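Local atomic coordinates of BugD (Bordetella pertussis Tohama I, PDB entry 2F5X), a protein that binds aspartic acid and probably serves as the periplasmic solute receptor of a tripartite tricarboxylate transporter-type uptake system. Residues D32-S37 and L107-P112; T86-S89 and G95-P98; E97-F102 and Q296-A301; L167-K172 and K184-M189; T224-E227 and F233-G236. One frame throughout, in Å; residues are numbered along the deposited sequence.

Overall arrangement
The five contacts illustrate how chemistry follows depth in a two-lobed binding protein. Contact 1 is the core case: helix 30-46 meets strand 102-117 through valines alone, the centre of the contact about 8 Å from the centre of the chain. Contacts 2 and 3 are partly buried neighbours, their centres about 6 Å apart, and share E97 and P98; prolines and tyrosines fix the loop ahead of strand 102-117 to itself and to helix 286-306. Contact 4 closes a beta-alpha-beta unit on strands of the same sheet, with an isoleucine, a tyrosine and a valine. Contact 5, touching contact 1 where G236 meets D110, combines a bridging water with a buried Met-aromatic pair.

Contact 1 of 5, residues D32-S37 and L107-P112; sequences DNVARS and LVVDVP
V34 on helix 30-46 faces V109 on strand 102-117 with their CA atoms 8.3 Å apart, a spacing at which the two backbones form no hydrogen bonds to each other and side chains alone bridge the gap. The valines reach toward each other tip to tip, V34 CG1 lying 4.0 Å from V109 CG2. The second methyl of V34, CG2, meets the same V109 CG2 at 4.1 Å, so one strand methyl is seated against both branches of the helix valine. V34 turns CG1 away from its own backbone N (chi1 174°), and from there this branch also reaches V108, with V34 CG1 4.2 Å from V108 CG1. All three valines are buried, and no polar group intervenes.

The polar work is done on another face of the helix. R36 NE donates to D32 OD1 at 2.8 Å in a nearly straight bond (163°), a salt bridge across one helical turn in which NE meets OD1 on its syn side, 21° out of the carboxylate plane. N54 ND2 also bonds to D32 OD1 and G28 N to OD2, so both carboxylate oxygens have partners beyond R36.

M272 of helix 266-274 packs against V34 as well, while H239 of strand 236-244 lies against V108 and V109. Helix 30-46, whose first residues P30 and T31 line the aspartic acid pocket, is thereby seated on the sheet through V34.

Contact 2 of 5, residues T86-S89 and G95-P98; sequences TAPS and GYEP
A87 and Y96 make the close-packed part of this contact, where one end of the loop between helix 83-86 and strand 102-117 folds back on the other. The methyl CB of A87 comes to 3.5 Å from Y96 OH and meets the ring obliquely. Y96 holds CG between its backbone N and carbonyl carbon (chi1 63°), a rotation that carries the phenol across to the opposite segment. Its hydroxyl is not left in an apolar setting: it is hydrogen-bonded to the backbone O of F84, just before residues 86-89. P88 completes the seat, with its CD 3.8 Å from the same Y96 OH.

The more solvent-facing side is a proline pair. P88 CG lies 3.8 Å from P98 CG and 4.0 Å from P98 CB, the two rings running antiparallel alongside one another with only carbon atoms in touch. Close as these carbons are, both prolines remain partly exposed, in contrast to buried A87 and Y96. The turn that presents P88 is closed by a backbone bond from S89 N to T86 O of 2.9 Å.

Two helices enclose the arrangement. T64, T65 and A68 of helix 61-68 pack on Y96, and T61 of that helix on A87. T86 and S89 are covered by helix 286-306, where W300 and F304 meet T86 while A301 and F304 meet S89.

Contact 3 of 5, residues E97-F102 and Q296-A301; sequences EPYTSF and QVPQWA
Y99 and V297 join a type I turn, residues 97-100, to the long helix 286-306 at a point where that helix is kinked by a proline. The nearest approach is made by the phenol oxygen: Y99 OH lies 3.2 Å from V297 CB and 3.4 Å from V297 CG1, a close fit in which the two side chains extend head-on from their separate backbones and the valine meets the ring obliquely. V297 CG2 touches P98, 4.3 Å from P98 CB. P298 touches the tyrosine more lightly through its ring carbon CD. Y99 is exposed and lies over the buried V297 from the solvent side.

The next shell holds the tyrosine in place. P98 lies against one face of the Y99 ring, its CG standing over the ring centre. E97 ties up the turn: its backbone O accepts from both T100 N and S101 N, its side-chain OE2 accepts from Y99 N at 2.9 Å, and its own N donates to S101 OG in a nearly straight bond (168°). The turn is therefore stitched from within by main-chain and side-chain bonds.

On the helix, the N of P298 can make no bond to the preceding turn, which accounts for the kink. Inward of V297, Q296 OE1 is gripped by two indoles, that of W238 and that of W300. W300 NE1 donates at 2.9 Å to Q296 OE1 from above the amide plane, 67° out of it.

Contact 4 of 5, residues L167-K172 and K184-M189; sequences LTIPYK and KQVDLM
V186 faces I169 and Y171 together, one methyl turned to each. CG2, anti to the backbone N, meets the end of the isoleucine, V186 CG2 lying 3.8 Å from I169 CD1 where the two oppositely directed side chains overlap at their ends. CG1 occupies the place between the backbone N and the carbonyl carbon (chi1 68°), where it faces the tyrosine: Y171 OH is 4.1 Å from V186 CG1 and equally 4.1 Å from V186 CB. Tyrosine and valine extend to meet head-on, so the phenol touches the branch point of the valine with its hydroxyl end. The hydroxyl itself is taken up by a hydrogen bond to D180 on helix 174-182, which fixes the oxygen beside the valine.

At the closest point the backbones stay apart, the CA atoms of I169 and V186 being 8.0 Å from each other. The space between is bridged by strand 141-144, which pairs with 167-170 on one side and with 188-192 on the other; its S141 and A143 pack against V186. K184 ends the intervening helix in a Schellman motif, from which the chain turns into V186.

Strand 167-170, helix 174-182 and strand 188-192 thus form a beta-alpha-beta crossover that skips one parallel strand, the recurring unit of periplasmic binding protein lobes. G173 and T174, where this one enters its helix, line the aspartic acid pocket.

Contact 5 of 5, residues T224-E227 and F233-G236; sequences TMDE and FEVG
A water molecule bridges F233 and D226, donating to F233 O at 2.7 Å and accepting from D226 N at 3.0 Å. It substitutes for a direct backbone bond, since the two segments make no hydrogen bond with each other and their CA atoms come no closer than 5.6 Å.

Beneath this polar link the side chains of selenomethionine M225 and F233 run alongside each other in a common direction. M225 CB is 3.7 Å from F233 CD2, and the chain then bends at both chi2 (-68°) and chi3 so that its end curls over the ring. The terminal M225 CE stands 4.0 Å from the F233 ring centroid, 12° off the normal, a CH-pi contact over the face; the selenium is above the same ring at a longer 5.0 Å. L158 packs on M225, while C154 and M157 of the same helix, 150-162, lie against F233.

On the more exposed side, the carboxylates of D226 and E234 cross with D226 OD1 3.9 Å from E234 OE2 and their planes well turned. These like charges would be expected to repel, though D226 OD1 also has a weak bond from G232 N.

T224 OG1 accepts from E227 N, an ST motif, and E227 OE2 accepts in return from T224 N while also forming a salt bridge with R215. The ST motif closes the turn at 224-227, and the Met-aromatic pair packs the loop between strands 206-210 and 236-244 against helix 150-162.

Contact 1 of 5, residues D32-S37 and L107-P112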
# COMPACT_ATOMS: atom_id res chain seq x y z
N ASP A 32 -2.36 -7.60 2.58
CA ASP A 32 -2.84 -8.84 3.20
C ASP A 32 -1.95 -9.27 4.37
O ASP A 32 -2.45 -9.74 5.41
CB ASP A 32 -2.92 -9.94 2.14
CG ASP A 32 -3.62 -11.18 2.66
OD1 ASP A 32 -4.79 -11.07 3.10
OD2 ASP A 32 -3.06 -12.29 2.67
N ASN A 33 -0.64 -9.13 4.20
CA ASN A 33 0.32 -9.48 5.25
C ASN A 33 0.08 -8.63 6.50
O ASN A 33 0.08 -9.15 7.61
CB ASN A 33 1.76 -9.31 4.76
CG ASN A 33 2.18 -10.38 3.75
OD1 ASN A 33 1.53 -11.42 3.63
ND2 ASN A 33 3.27 -10.14 3.04
N VAL A 34 -0.12 -7.32 6.30
CA VAL A 34 -0.41 -6.43 7.42
C VAL A 34 -1.74 -6.84 8.08
O VAL A 34 -1.83 -6.97 9.29
CB VAL A 34 -0.48 -4.95 6.97
CG1 VAL A 34 -0.95 -4.05 8.11
CG2 VAL A 34 0.86 -4.49 6.44
N ALA A 35 -2.75 -7.06 7.24
CA ALA A 35 -4.10 -7.35 7.70
C ALA A 35 -4.15 -8.62 8.54
O ALA A 35 -4.77 -8.64 9.59
CB ALA A 35 -5.05 -7.46 6.52
N ARG A 36 -3.49 -9.68 8.08
CA ARG A 36 -3.61 -10.94 8.81
C ARG A 36 -2.88 -10.91 10.15
O ARG A 36 -3.34 -11.50 11.12
CB ARG A 36 -3.23 -12.12 7.92
CG ARG A 36 -4.35 -12.38 6.90
CD ARG A 36 -4.09 -13.44 5.89
NE ARG A 36 -5.03 -13.35 4.77
CZ ARG A 36 -6.10 -14.11 4.62
NH1 ARG A 36 -6.41 -15.04 5.53
NH2 ARG A 36 -6.87 -13.94 3.55
N SER A 37 -1.77 -10.18 10.21
CA SER A 37 -1.07 -10.01 11.48
C SER A 37 -1.88 -9.14 12.44
O SER A 37 -1.99 -9.46 13.63
CB SER A 37 0.32 -9.42 11.26
OG SER A 37 1.14 -10.36 10.59
N LEU A 107 -4.97 5.34 11.89
CA LEU A 107 -3.80 4.91 11.13
C LEU A 107 -3.25 3.60 11.70
O LEU A 107 -3.56 3.22 12.83
CB LEU A 107 -2.73 6.01 11.09
CG LEU A 107 -3.13 7.16 10.15
CD1 LEU A 107 -2.41 8.46 10.49
CD2 LEU A 107 -2.88 6.78 8.67
N VAL A 108 -2.45 2.90 10.89
CA VAL A 108 -2.03 1.53 11.20
C VAL A 108 -0.51 1.40 11.07
O VAL A 108 0.20 1.27 12.08
CB VAL A 108 -2.77 0.53 10.26
CG1 VAL A 108 -2.34 -0.91 10.53
CG2 VAL A 108 -4.30 0.66 10.43
N VAL A 109 -0.00 1.45 9.84
CA VAL A 109 1.43 1.33 9.57
C VAL A 109 1.82 2.28 8.44
O VAL A 109 0.97 2.75 7.69
CB VAL A 109 1.86 -0.13 9.17
CG1 VAL A 109 1.73 -1.10 10.33
CG2 VAL A 109 1.07 -0.63 7.93
N ASP A 110 3.12 2.54 8.31
CA ASP A 110 3.67 3.28 7.18
C ASP A 110 4.78 2.40 6.57
O ASP A 110 5.75 2.06 7.25
CB ASP A 110 4.21 4.63 7.68
CG ASP A 110 4.68 5.54 6.56
OD1 ASP A 110 4.51 5.22 5.37
OD2 ASP A 110 5.26 6.62 6.81
N VAL A 111 4.62 2.03 5.30
CA VAL A 111 5.48 1.03 4.66
C VAL A 111 6.27 1.65 3.51
O VAL A 111 5.68 2.25 2.62
CB VAL A 111 4.64 -0.17 4.13
CG1 VAL A 111 5.53 -1.33 3.63
CG2 VAL A 111 3.68 -0.67 5.22
N PRO A 112 7.59 1.48 3.51
CA PRO A 112 8.41 2.00 2.41
C PRO A 112 8.36 1.07 1.21
O PRO A 112 7.90 -0.08 1.32
CB PRO A 112 9.82 2.05 3.02
CG PRO A 112 9.83 0.91 4.03
CD PRO A 112 8.40 0.80 4.54

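Contact 2 of 5, residues T86-S89 and G95-P98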
# COMPACT_ATOMS: atom_id res chain seq x y z
N THR A 86 -5.14 8.39 -3.47
CA THR A 86 -4.79 8.68 -4.87
C THR A 86 -5.98 8.46 -5.81
O THR A 86 -6.15 9.22 -6.76
CB THR A 86 -3.59 7.83 -5.38
OG1 THR A 86 -3.92 6.43 -5.29
CG2 THR A 86 -2.36 8.03 -4.49
N ALA A 87 -6.77 7.43 -5.54
CA ALA A 87 -7.87 7.06 -6.44
C ALA A 87 -8.83 8.20 -6.79
O ALA A 87 -9.26 8.29 -7.94
CB ALA A 87 -8.64 5.83 -5.90
N PRO A 88 -9.19 9.07 -5.84
CA PRO A 88 -10.07 10.21 -6.16
C PRO A 88 -9.51 11.17 -7.21
O PRO A 88 -10.30 11.91 -7.80
CB PRO A 88 -10.24 10.91 -4.81
CG PRO A 88 -10.02 9.81 -3.80
CD PRO A 88 -8.87 9.03 -4.40
N SER A 89 -8.20 11.15 -7.46
CA SER A 89 -7.60 11.97 -8.52
C SER A 89 -7.37 11.18 -9.80
O SER A 89 -6.89 11.73 -10.79
CB SER A 89 -6.27 12.57 -8.05
OG SER A 89 -6.48 13.40 -6.93
N GLY A 95 -15.97 5.36 -6.72
CA GLY A 95 -16.95 4.54 -6.03
C GLY A 95 -17.22 4.98 -4.60
O GLY A 95 -18.13 4.47 -3.94
N TYR A 96 -16.43 5.93 -4.11
CA TYR A 96 -16.56 6.42 -2.74
C TYR A 96 -16.11 7.87 -2.68
O TYR A 96 -15.49 8.38 -3.61
CB TYR A 96 -15.74 5.56 -1.76
CG TYR A 96 -14.25 5.60 -2.03
CD1 TYR A 96 -13.41 6.40 -1.26
CD2 TYR A 96 -13.69 4.87 -3.07
CE1 TYR A 96 -12.05 6.47 -1.52
CE2 TYR A 96 -12.33 4.92 -3.33
CZ TYR A 96 -11.51 5.73 -2.55
OH TYR A 96 -10.16 5.79 -2.80
N GLU A 97 -16.45 8.51 -1.57
CA GLU A 97 -16.10 9.89 -1.29
C GLU A 97 -15.07 9.80 -0.15
O GLU A 97 -15.39 9.33 0.94
CB GLU A 97 -17.37 10.65 -0.86
CG GLU A 97 -17.44 12.10 -1.32
CD GLU A 97 -16.75 13.06 -0.37
OE1 GLU A 97 -17.16 14.24 -0.34
OE2 GLU A 97 -15.81 12.65 0.34
N PRO A 98 -13.82 10.22 -0.39
CA PRO A 98 -12.74 9.93 0.58
C PRO A 98 -12.95 10.59 1.95
O PRO A 98 -12.48 10.06 2.97
CB PRO A 98 -11.49 10.46 -0.12
CG PRO A 98 -12.01 11.52 -1.04
CD PRO A 98 -13.32 10.97 -1.56

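Contact 3 of 5, residues E97-F102 and Q296-A301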
# COMPACT_ATOMS: atom_id res chain seq x y z
N GLU A 97 -16.45 8.51 -1.57
CA GLU A 97 -16.10 9.89 -1.29
C GLU A 97 -15.07 9.80 -0.15
O GLU A 97 -15.39 9.33 0.94
CB GLU A 97 -17.37 10.65 -0.86
CG GLU A 97 -17.44 12.10 -1.32
CD GLU A 97 -16.75 13.06 -0.37
OE1 GLU A 97 -17.16 14.24 -0.34
OE2 GLU A 97 -15.81 12.65 0.34
N PRO A 98 -13.82 10.22 -0.39
CA PRO A 98 -12.74 9.93 0.58
C PRO A 98 -12.95 10.59 1.95
O PRO A 98 -12.48 10.06 2.97
CB PRO A 98 -11.49 10.46 -0.12
CG PRO A 98 -12.01 11.52 -1.04
CD PRO A 98 -13.32 10.97 -1.56
N TYR A 99 -13.65 11.72 1.98
CA TYR A 99 -13.84 12.45 3.24
C TYR A 99 -15.12 12.08 3.97
O TYR A 99 -15.24 12.37 5.17
CB TYR A 99 -13.83 13.96 2.99
CG TYR A 99 -12.68 14.44 2.13
CD1 TYR A 99 -11.35 14.26 2.52
CD2 TYR A 99 -12.93 15.07 0.91
CE1 TYR A 99 -10.29 14.72 1.72
CE2 TYR A 99 -11.89 15.53 0.10
CZ TYR A 99 -10.58 15.35 0.52
OH TYR A 99 -9.56 15.82 -0.28
N THR A 100 -16.08 11.47 3.27
CA THR A 100 -17.40 11.24 3.88
C THR A 100 -17.96 9.83 3.83
O THR A 100 -18.90 9.52 4.56
CB THR A 100 -18.48 12.19 3.30
OG1 THR A 100 -18.63 11.95 1.90
CG2 THR A 100 -18.06 13.65 3.43
N SER A 101 -17.42 8.97 2.97
CA SER A 101 -18.01 7.63 2.82
C SER A 101 -17.83 6.73 4.05
O SER A 101 -18.53 5.72 4.18
CB SER A 101 -17.44 6.92 1.59
OG SER A 101 -18.04 7.47 0.43
N PHE A 102 -16.93 7.12 4.95
CA PHE A 102 -16.53 6.28 6.07
C PHE A 102 -16.49 7.02 7.39
O PHE A 102 -16.39 8.25 7.42
CB PHE A 102 -15.12 5.71 5.82
CG PHE A 102 -15.02 4.89 4.57
CD1 PHE A 102 -15.30 3.52 4.59
CD2 PHE A 102 -14.63 5.47 3.37
CE1 PHE A 102 -15.22 2.75 3.42
CE2 PHE A 102 -14.53 4.71 2.21
CZ PHE A 102 -14.83 3.35 2.24
N GLN A 296 -3.45 14.30 2.20
CA GLN A 296 -2.92 13.45 1.13
C GLN A 296 -3.63 13.57 -0.21
O GLN A 296 -2.97 13.55 -1.27
CB GLN A 296 -2.87 11.99 1.58
CG GLN A 296 -1.75 11.72 2.58
CD GLN A 296 -0.43 11.45 1.89
OE1 GLN A 296 -0.20 10.34 1.42
NE2 GLN A 296 0.44 12.45 1.84
N VAL A 297 -4.96 13.68 -0.19
CA VAL A 297 -5.70 13.77 -1.45
C VAL A 297 -5.20 14.94 -2.32
O VAL A 297 -4.82 14.72 -3.47
CB VAL A 297 -7.25 13.76 -1.25
CG1 VAL A 297 -7.96 13.94 -2.59
CG2 VAL A 297 -7.70 12.44 -0.61
N PRO A 298 -5.15 16.17 -1.79
CA PRO A 298 -4.63 17.29 -2.60
C PRO A 298 -3.16 17.12 -2.97
O PRO A 298 -2.75 17.56 -4.06
CB PRO A 298 -4.84 18.52 -1.70
CG PRO A 298 -5.80 18.09 -0.64
CD PRO A 298 -5.60 16.62 -0.46
N GLN A 299 -2.36 16.49 -2.10
CA GLN A 299 -0.95 16.30 -2.43
C GLN A 299 -0.78 15.44 -3.69
O GLN A 299 -0.10 15.84 -4.64
CB GLN A 299 -0.17 15.69 -1.27
CG GLN A 299 1.30 15.46 -1.58
CD GLN A 299 2.01 14.69 -0.49
OE1 GLN A 299 2.10 15.17 0.64
NE2 GLN A 299 2.51 13.52 -0.82
N TRP A 300 -1.41 14.28 -3.70
CA TRP A 300 -1.31 13.42 -4.88
C TRP A 300 -2.02 14.00 -6.09
O TRP A 300 -1.60 13.78 -7.22
CB TRP A 300 -1.79 12.00 -4.56
CG TRP A 300 -1.04 11.38 -3.41
CD1 TRP A 300 -1.57 10.89 -2.24
CD2 TRP A 300 0.39 11.20 -3.30
NE1 TRP A 300 -0.57 10.42 -1.43
CE2 TRP A 300 0.64 10.59 -2.05
CE3 TRP A 300 1.48 11.50 -4.14
CZ2 TRP A 300 1.93 10.26 -1.62
CZ3 TRP A 300 2.77 11.17 -3.70
CH2 TRP A 300 2.98 10.56 -2.45
N ALA A 301 -3.08 14.79 -5.86
CA ALA A 301 -3.78 15.45 -6.96
C ALA A 301 -2.81 16.33 -7.75
O ALA A 301 -2.81 16.32 -8.99
CB ALA A 301 -4.95 16.28 -6.43

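Contact 4 of 5, residues L167-K172 and K184-M189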
# COMPACT_ATOMS: atom_id res chain seq x y z
N LEU A 167 5.34 -0.12 -21.33
CA LEU A 167 4.31 -1.15 -21.22
C LEU A 167 4.06 -1.40 -19.74
O LEU A 167 5.00 -1.68 -18.98
CB LEU A 167 4.79 -2.45 -21.87
CG LEU A 167 3.97 -3.73 -21.62
CD1 LEU A 167 2.53 -3.56 -22.09
CD2 LEU A 167 4.65 -4.90 -22.33
N THR A 168 2.80 -1.27 -19.33
CA THR A 168 2.45 -1.37 -17.91
C THR A 168 1.37 -2.41 -17.73
O THR A 168 0.30 -2.32 -18.35
CB THR A 168 2.00 -0.00 -17.38
OG1 THR A 168 3.07 0.95 -17.54
CG2 THR A 168 1.77 -0.07 -15.86
N ILE A 169 1.64 -3.40 -16.89
CA ILE A 169 0.73 -4.52 -16.72
C ILE A 169 0.10 -4.47 -15.33
O ILE A 169 0.81 -4.60 -14.33
CB ILE A 169 1.48 -5.86 -16.93
CG1 ILE A 169 2.19 -5.90 -18.29
CG2 ILE A 169 0.50 -7.04 -16.78
CD1 ILE A 169 3.23 -7.00 -18.41
N PRO A 170 -1.22 -4.28 -15.26
CA PRO A 170 -1.92 -4.24 -13.97
C PRO A 170 -2.39 -5.62 -13.48
O PRO A 170 -2.86 -6.46 -14.27
CB PRO A 170 -3.11 -3.32 -14.27
CG PRO A 170 -3.48 -3.70 -15.70
CD PRO A 170 -2.14 -4.04 -16.39
N TYR A 171 -2.24 -5.84 -12.17
CA TYR A 171 -2.64 -7.06 -11.49
C TYR A 171 -3.61 -6.71 -10.35
O TYR A 171 -3.73 -5.54 -9.99
CB TYR A 171 -1.42 -7.76 -10.89
CG TYR A 171 -0.44 -8.28 -11.92
CD1 TYR A 171 -0.45 -9.62 -12.30
CD2 TYR A 171 0.51 -7.44 -12.50
CE1 TYR A 171 0.45 -10.12 -13.24
CE2 TYR A 171 1.41 -7.92 -13.45
CZ TYR A 171 1.38 -9.27 -13.81
OH TYR A 171 2.27 -9.75 -14.74
N LYS A 172 -4.27 -7.72 -9.78
CA LYS A 172 -5.20 -7.49 -8.67
C LYS A 172 -4.49 -7.29 -7.33
O LYS A 172 -5.13 -7.19 -6.29
CB LYS A 172 -6.22 -8.63 -8.57
CG LYS A 172 -7.28 -8.58 -9.66
CD LYS A 172 -8.19 -9.81 -9.58
CE LYS A 172 -9.44 -9.63 -10.44
NZ LYS A 172 -9.19 -8.95 -11.75
N LYS A 184 9.74 -14.34 -14.40
CA LYS A 184 10.36 -13.59 -15.51
C LYS A 184 9.37 -13.22 -16.62
O LYS A 184 9.77 -13.03 -17.77
CB LYS A 184 11.61 -14.33 -16.05
CG LYS A 184 12.65 -14.55 -14.95
CD LYS A 184 13.78 -15.49 -15.33
CE LYS A 184 14.76 -15.57 -14.17
NZ LYS A 184 16.01 -16.32 -14.53
N GLN A 185 8.09 -13.09 -16.26
CA GLN A 185 7.03 -12.71 -17.20
C GLN A 185 6.80 -11.21 -17.28
O GLN A 185 6.14 -10.73 -18.22
CB GLN A 185 5.71 -13.41 -16.83
CG GLN A 185 5.76 -14.93 -16.93
CD GLN A 185 5.41 -15.42 -18.32
OE1 GLN A 185 6.15 -15.17 -19.27
NE2 GLN A 185 4.28 -16.12 -18.44
N VAL A 186 7.33 -10.48 -16.30
CA VAL A 186 7.29 -9.02 -16.28
C VAL A 186 8.65 -8.57 -15.71
O VAL A 186 9.31 -9.36 -15.01
CB VAL A 186 6.06 -8.50 -15.46
CG1 VAL A 186 6.22 -8.81 -13.96
CG2 VAL A 186 5.83 -7.01 -15.69
N ASP A 187 9.09 -7.35 -16.01
CA ASP A 187 10.50 -7.00 -15.78
C ASP A 187 10.79 -6.22 -14.51
O ASP A 187 11.74 -6.53 -13.80
CB ASP A 187 11.07 -6.21 -16.96
CG ASP A 187 10.98 -6.95 -18.26
OD1 ASP A 187 11.09 -8.19 -18.28
OD2 ASP A 187 10.81 -6.36 -19.34
N LEU A 188 9.97 -5.21 -14.23
CA LEU A 188 10.31 -4.17 -13.27
C LEU A 188 9.09 -3.85 -12.41
O LEU A 188 7.97 -3.88 -12.92
CB LEU A 188 10.72 -2.93 -14.07
CG LEU A 188 11.16 -1.65 -13.37
CD1 LEU A 188 12.50 -1.88 -12.66
CD2 LEU A 188 11.26 -0.53 -14.41
N MSE A 189 9.29 -3.56 -11.12
CA MSE A 189 8.18 -3.20 -10.25
C MSE A 189 8.64 -2.37 -9.07
O MSE A 189 9.74 -2.55 -8.57
CB MSE A 189 7.53 -4.49 -9.71
CG MSE A 189 6.35 -4.28 -8.80
SE MSE A 189 5.34 -5.93 -8.60
CE MSE A 189 6.47 -6.98 -7.38

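Contact 5 of 5, residues T224-E227 and F233-G236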
# COMPACT_ATOMS: atom_id res chain seq x y z
N THR A 224 18.50 5.21 -1.03
CA THR A 224 17.23 5.89 -1.29
C THR A 224 17.27 6.49 -2.69
O THR A 224 18.34 6.76 -3.25
CB THR A 224 16.96 7.02 -0.28
OG1 THR A 224 17.92 8.06 -0.45
CG2 THR A 224 17.16 6.54 1.15
N MSE A 225 16.09 6.70 -3.25
CA MSE A 225 15.99 7.40 -4.53
C MSE A 225 16.51 8.83 -4.34
O MSE A 225 17.17 9.38 -5.22
CB MSE A 225 14.56 7.38 -5.05
CG MSE A 225 14.11 6.00 -5.52
SE MSE A 225 15.06 5.46 -7.14
CE MSE A 225 14.04 6.47 -8.45
N ASP A 226 16.22 9.42 -3.18
CA ASP A 226 16.67 10.78 -2.86
C ASP A 226 18.20 10.91 -2.95
O ASP A 226 18.71 11.86 -3.57
CB ASP A 226 16.14 11.18 -1.48
CG ASP A 226 16.54 12.59 -1.07
OD1 ASP A 226 16.05 13.56 -1.70
OD2 ASP A 226 17.31 12.81 -0.12
N GLU A 227 18.92 9.96 -2.36
CA GLU A 227 20.39 10.00 -2.38
C GLU A 227 20.96 9.59 -3.74
O GLU A 227 22.14 9.82 -4.04
CB GLU A 227 20.99 9.15 -1.25
CG GLU A 227 21.13 7.66 -1.57
CD GLU A 227 21.68 6.86 -0.41
OE1 GLU A 227 22.92 6.81 -0.24
OE2 GLU A 227 20.87 6.27 0.35
N PHE A 233 11.93 12.25 -4.27
CA PHE A 233 11.31 10.97 -4.59
C PHE A 233 11.12 10.19 -3.30
O PHE A 233 11.96 9.36 -2.93
CB PHE A 233 12.17 10.18 -5.58
CG PHE A 233 11.42 9.08 -6.29
CD1 PHE A 233 11.18 9.16 -7.65
CD2 PHE A 233 10.96 7.96 -5.59
CE1 PHE A 233 10.51 8.14 -8.32
CE2 PHE A 233 10.27 6.94 -6.24
CZ PHE A 233 10.04 7.03 -7.61
N GLU A 234 10.01 10.47 -2.62
CA GLU A 234 9.72 9.86 -1.34
C GLU A 234 8.31 9.32 -1.37
O GLU A 234 7.37 10.03 -1.75
CB GLU A 234 9.87 10.89 -0.21
CG GLU A 234 11.32 11.22 0.15
CD GLU A 234 11.55 12.69 0.44
OE1 GLU A 234 10.60 13.39 0.85
OE2 GLU A 234 12.71 13.16 0.27
N VAL A 235 8.17 8.03 -1.03
CA VAL A 235 6.87 7.38 -0.96
C VAL A 235 6.80 6.51 0.27
O VAL A 235 7.56 5.54 0.40
CB VAL A 235 6.58 6.45 -2.17
CG1 VAL A 235 5.11 5.98 -2.14
CG2 VAL A 235 6.89 7.11 -3.48
N GLY A 236 5.89 6.86 1.17
CA GLY A 236 5.58 6.03 2.32
C GLY A 236 4.12 5.61 2.26
O GLY A 236 3.21 6.47 2.25
O HOH W 1 14.03 8.32 -1.50